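Local coordinates for protein amine Dehydrogenase (Pseudomonas putida, PDB 1JMX) that probably carries electrons through two covalently bound c-type hemes, as the heme-bearing alpha subunit of a quinohemoprotein amine dehydrogenase, at residues 66-74 against 164-174. Residues are numbered along the deposited sequence; the frame is centred on the assembly and turned at random.
Sequences DKQGLAPSE and SAAWAEWQKAR
P72 crosses the indole of W170 at about a right angle and sets its CD over one face, 3.6 Å from the centroid of the six-membered ring, a CH-pi contact 18° off the normal. Proline suits the place because its amide nitrogen draws electron density from CD. W170 NE1 bonds outward to the carbonyl of N234, which probably limits the ring's rotation. Were W170 replaced by an alanine, P72 CD would probably lose its aromatic face and N234 O this donor. W167, its CG anti to the backbone N (chi1 177°), brings its indole against the backbone of 66-71: G69 O lies over one face, offset toward the rim, Q171 CG covers the other, and the carbonyls of D66 and K67 meet the edge in plane. Small A71 fits its CB against A166 O and W170 CB (3.8 Å), consistent with the close backbones. N-cap S164 suits its place as donor and acceptor: OG gives its proton to E74 OE2 (2.7 Å), from above the carboxylate plane, and takes a weak capping bond from W167 N. E74 OE1 accepts from A71 N. R31, salt-bridged to OE1 and in cation-pi contact with W167, thus ties this carboxylate to the aromatic patch joining helix 165-173 to the segment following helix 54-67.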
# COMPACT_ATOMS: atom_id res chain seq x y z
N ASP A 66 -18.55 5.81 -21.52
CA ASP A 66 -19.85 6.33 -21.91
C ASP A 66 -20.90 5.22 -21.89
O ASP A 66 -21.97 5.39 -21.33
CB ASP A 66 -19.80 6.94 -23.31
CG ASP A 66 -19.14 8.30 -23.34
OD1 ASP A 66 -18.34 8.65 -22.45
OD2 ASP A 66 -19.43 9.04 -24.30
N LYS A 67 -20.57 4.08 -22.51
CA LYS A 67 -21.48 2.93 -22.57
C LYS A 67 -21.77 2.31 -21.20
O LYS A 67 -22.92 2.04 -20.85
CB LYS A 67 -20.90 1.85 -23.50
CG LYS A 67 -21.67 1.65 -24.80
CD LYS A 67 -21.78 2.97 -25.58
CE LYS A 67 -20.40 3.62 -25.81
NZ LYS A 67 -20.42 5.03 -26.36
N GLN A 68 -20.70 2.08 -20.44
CA GLN A 68 -20.81 1.46 -19.13
C GLN A 68 -20.17 2.30 -18.03
O GLN A 68 -19.11 1.97 -17.51
CB GLN A 68 -20.21 0.07 -19.18
CG GLN A 68 -20.97 -0.89 -20.08
CD GLN A 68 -20.06 -1.87 -20.78
OE1 GLN A 68 -20.22 -2.15 -21.96
NE2 GLN A 68 -19.07 -2.37 -20.06
N GLY A 69 -20.84 3.39 -17.68
CA GLY A 69 -20.35 4.26 -16.64
C GLY A 69 -21.27 4.21 -15.43
O GLY A 69 -22.14 3.35 -15.34
N LEU A 70 -21.05 5.13 -14.50
CA LEU A 70 -21.87 5.19 -13.30
C LEU A 70 -22.71 6.46 -13.33
O LEU A 70 -22.30 7.47 -13.89
CB LEU A 70 -20.99 5.23 -12.05
CG LEU A 70 -19.93 4.16 -11.79
CD1 LEU A 70 -19.32 4.40 -10.42
CD2 LEU A 70 -20.53 2.78 -11.85
N ALA A 71 -23.91 6.39 -12.77
CA ALA A 71 -24.75 7.56 -12.68
C ALA A 71 -24.07 8.47 -11.64
O ALA A 71 -23.26 8.00 -10.83
CB ALA A 71 -26.14 7.17 -12.22
N PRO A 72 -24.34 9.78 -11.68
CA PRO A 72 -23.73 10.69 -10.71
C PRO A 72 -23.91 10.24 -9.26
O PRO A 72 -22.95 10.17 -8.50
CB PRO A 72 -24.43 12.01 -11.00
CG PRO A 72 -24.65 11.93 -12.47
CD PRO A 72 -25.18 10.53 -12.63
N SER A 73 -25.14 9.87 -8.91
CA SER A 73 -25.45 9.43 -7.55
C SER A 73 -24.76 8.14 -7.14
O SER A 73 -24.73 7.80 -5.96
CB SER A 73 -26.96 9.31 -7.36
OG SER A 73 -27.51 8.33 -8.21
N GLU A 74 -24.21 7.40 -8.10
CA GLU A 74 -23.50 6.16 -7.78
C GLU A 74 -22.05 6.45 -7.39
O GLU A 74 -21.33 5.55 -6.99
CB GLU A 74 -23.58 5.18 -8.95
CG GLU A 74 -24.99 4.69 -9.25
CD GLU A 74 -25.03 3.70 -10.41
OE1 GLU A 74 -24.35 3.93 -11.42
OE2 GLU A 74 -25.74 2.69 -10.30
N SER A 164 -29.46 -0.71 -11.87
CA SER A 164 -30.05 0.16 -10.86
C SER A 164 -30.91 1.19 -11.59
O SER A 164 -30.71 1.45 -12.78
CB SER A 164 -28.95 0.86 -10.05
OG SER A 164 -28.23 1.78 -10.84
N ALA A 165 -31.87 1.76 -10.88
CA ALA A 165 -32.75 2.76 -11.46
C ALA A 165 -31.94 3.99 -11.85
O ALA A 165 -32.18 4.59 -12.90
CB ALA A 165 -33.84 3.13 -10.46
N ALA A 166 -30.96 4.32 -11.02
CA ALA A 166 -30.08 5.47 -11.23
C ALA A 166 -29.38 5.45 -12.58
O ALA A 166 -29.34 6.46 -13.29
CB ALA A 166 -29.05 5.53 -10.11
N TRP A 167 -28.82 4.30 -12.93
CA TRP A 167 -28.12 4.15 -14.19
C TRP A 167 -29.08 4.19 -15.38
O TRP A 167 -28.76 4.76 -16.42
CB TRP A 167 -27.34 2.83 -14.21
CG TRP A 167 -26.65 2.57 -15.50
CD1 TRP A 167 -26.68 1.42 -16.23
CD2 TRP A 167 -25.82 3.48 -16.23
NE1 TRP A 167 -25.92 1.56 -17.37
CE2 TRP A 167 -25.38 2.81 -17.40
CE3 TRP A 167 -25.40 4.81 -16.01
CZ2 TRP A 167 -24.55 3.42 -18.35
CZ3 TRP A 167 -24.57 5.41 -16.95
CH2 TRP A 167 -24.16 4.71 -18.11
N ALA A 168 -30.24 3.57 -15.21
CA ALA A 168 -31.26 3.52 -16.26
C ALA A 168 -31.77 4.92 -16.56
O ALA A 168 -31.87 5.32 -17.73
CB ALA A 168 -32.41 2.61 -15.82
N GLU A 169 -32.07 5.67 -15.50
CA GLU A 169 -32.58 7.03 -15.61
C GLU A 169 -31.51 8.03 -16.02
O GLU A 169 -31.83 9.13 -16.48
CB GLU A 169 -33.24 7.46 -14.31
CG GLU A 169 -34.63 6.85 -14.16
CD GLU A 169 -35.25 7.08 -12.80
OE1 GLU A 169 -35.66 6.07 -12.16
OE2 GLU A 169 -35.36 8.26 -12.37
N TRP A 170 -30.25 7.65 -15.83
CA TRP A 170 -29.16 8.51 -16.23
C TRP A 170 -28.93 8.37 -17.74
O TRP A 170 -28.66 9.36 -18.42
CB TRP A 170 -27.88 8.19 -15.47
CG TRP A 170 -26.78 9.07 -15.91
CD1 TRP A 170 -25.68 8.71 -16.62
CD2 TRP A 170 -26.72 10.49 -15.77
NE1 TRP A 170 -24.94 9.81 -16.93
CE2 TRP A 170 -25.55 10.92 -16.42
CE3 TRP A 170 -27.54 11.44 -15.15
CZ2 TRP A 170 -25.18 12.27 -16.48
CZ3 TRP A 170 -27.17 12.78 -15.21
CH2 TRP A 170 -26.00 13.18 -15.87
N GLN A 171 -29.03 7.15 -18.25
CA GLN A 171 -28.84 6.89 -19.68
C GLN A 171 -29.84 7.66 -20.54
O GLN A 171 -29.57 7.94 -21.71
CB GLN A 171 -28.98 5.40 -19.98
CG GLN A 171 -27.85 4.54 -19.44
CD GLN A 171 -27.96 3.10 -19.88
OE1 GLN A 171 -27.42 2.71 -20.93
NE2 GLN A 171 -28.67 2.29 -19.09
N LYS A 172 -31.01 7.97 -19.97
CA LYS A 172 -32.03 8.72 -20.69
C LYS A 172 -31.92 10.22 -20.47
O LYS A 172 -32.08 11.00 -21.42
CB LYS A 172 -33.43 8.23 -20.30
CG LYS A 172 -33.79 6.83 -20.80
CD LYS A 172 -34.31 6.79 -22.25
CE LYS A 172 -33.26 7.15 -23.30
NZ LYS A 172 -33.42 8.55 -23.86
N ALA A 173 -31.60 10.63 -19.24
CA ALA A 173 -31.49 12.04 -18.90
C ALA A 173 -30.10 12.64 -19.07
O ALA A 173 -29.89 13.80 -18.74
CB ALA A 173 -31.99 12.28 -17.48
N ARG A 174 -29.15 11.86 -19.60
CA ARG A 174 -27.77 12.32 -19.80
C ARG A 174 -27.64 13.47 -20.80
O ARG A 174 -27.93 13.29 -21.99
CB ARG A 174 -26.91 11.15 -20.28
CG ARG A 174 -25.47 11.49 -20.54
CD ARG A 174 -24.79 10.36 -21.30
NE ARG A 174 -25.17 9.07 -20.73
CZ ARG A 174 -24.72 7.89 -21.16
NH1 ARG A 174 -23.86 7.81 -22.17
NH2 ARG A 174 -25.11 6.79 -20.53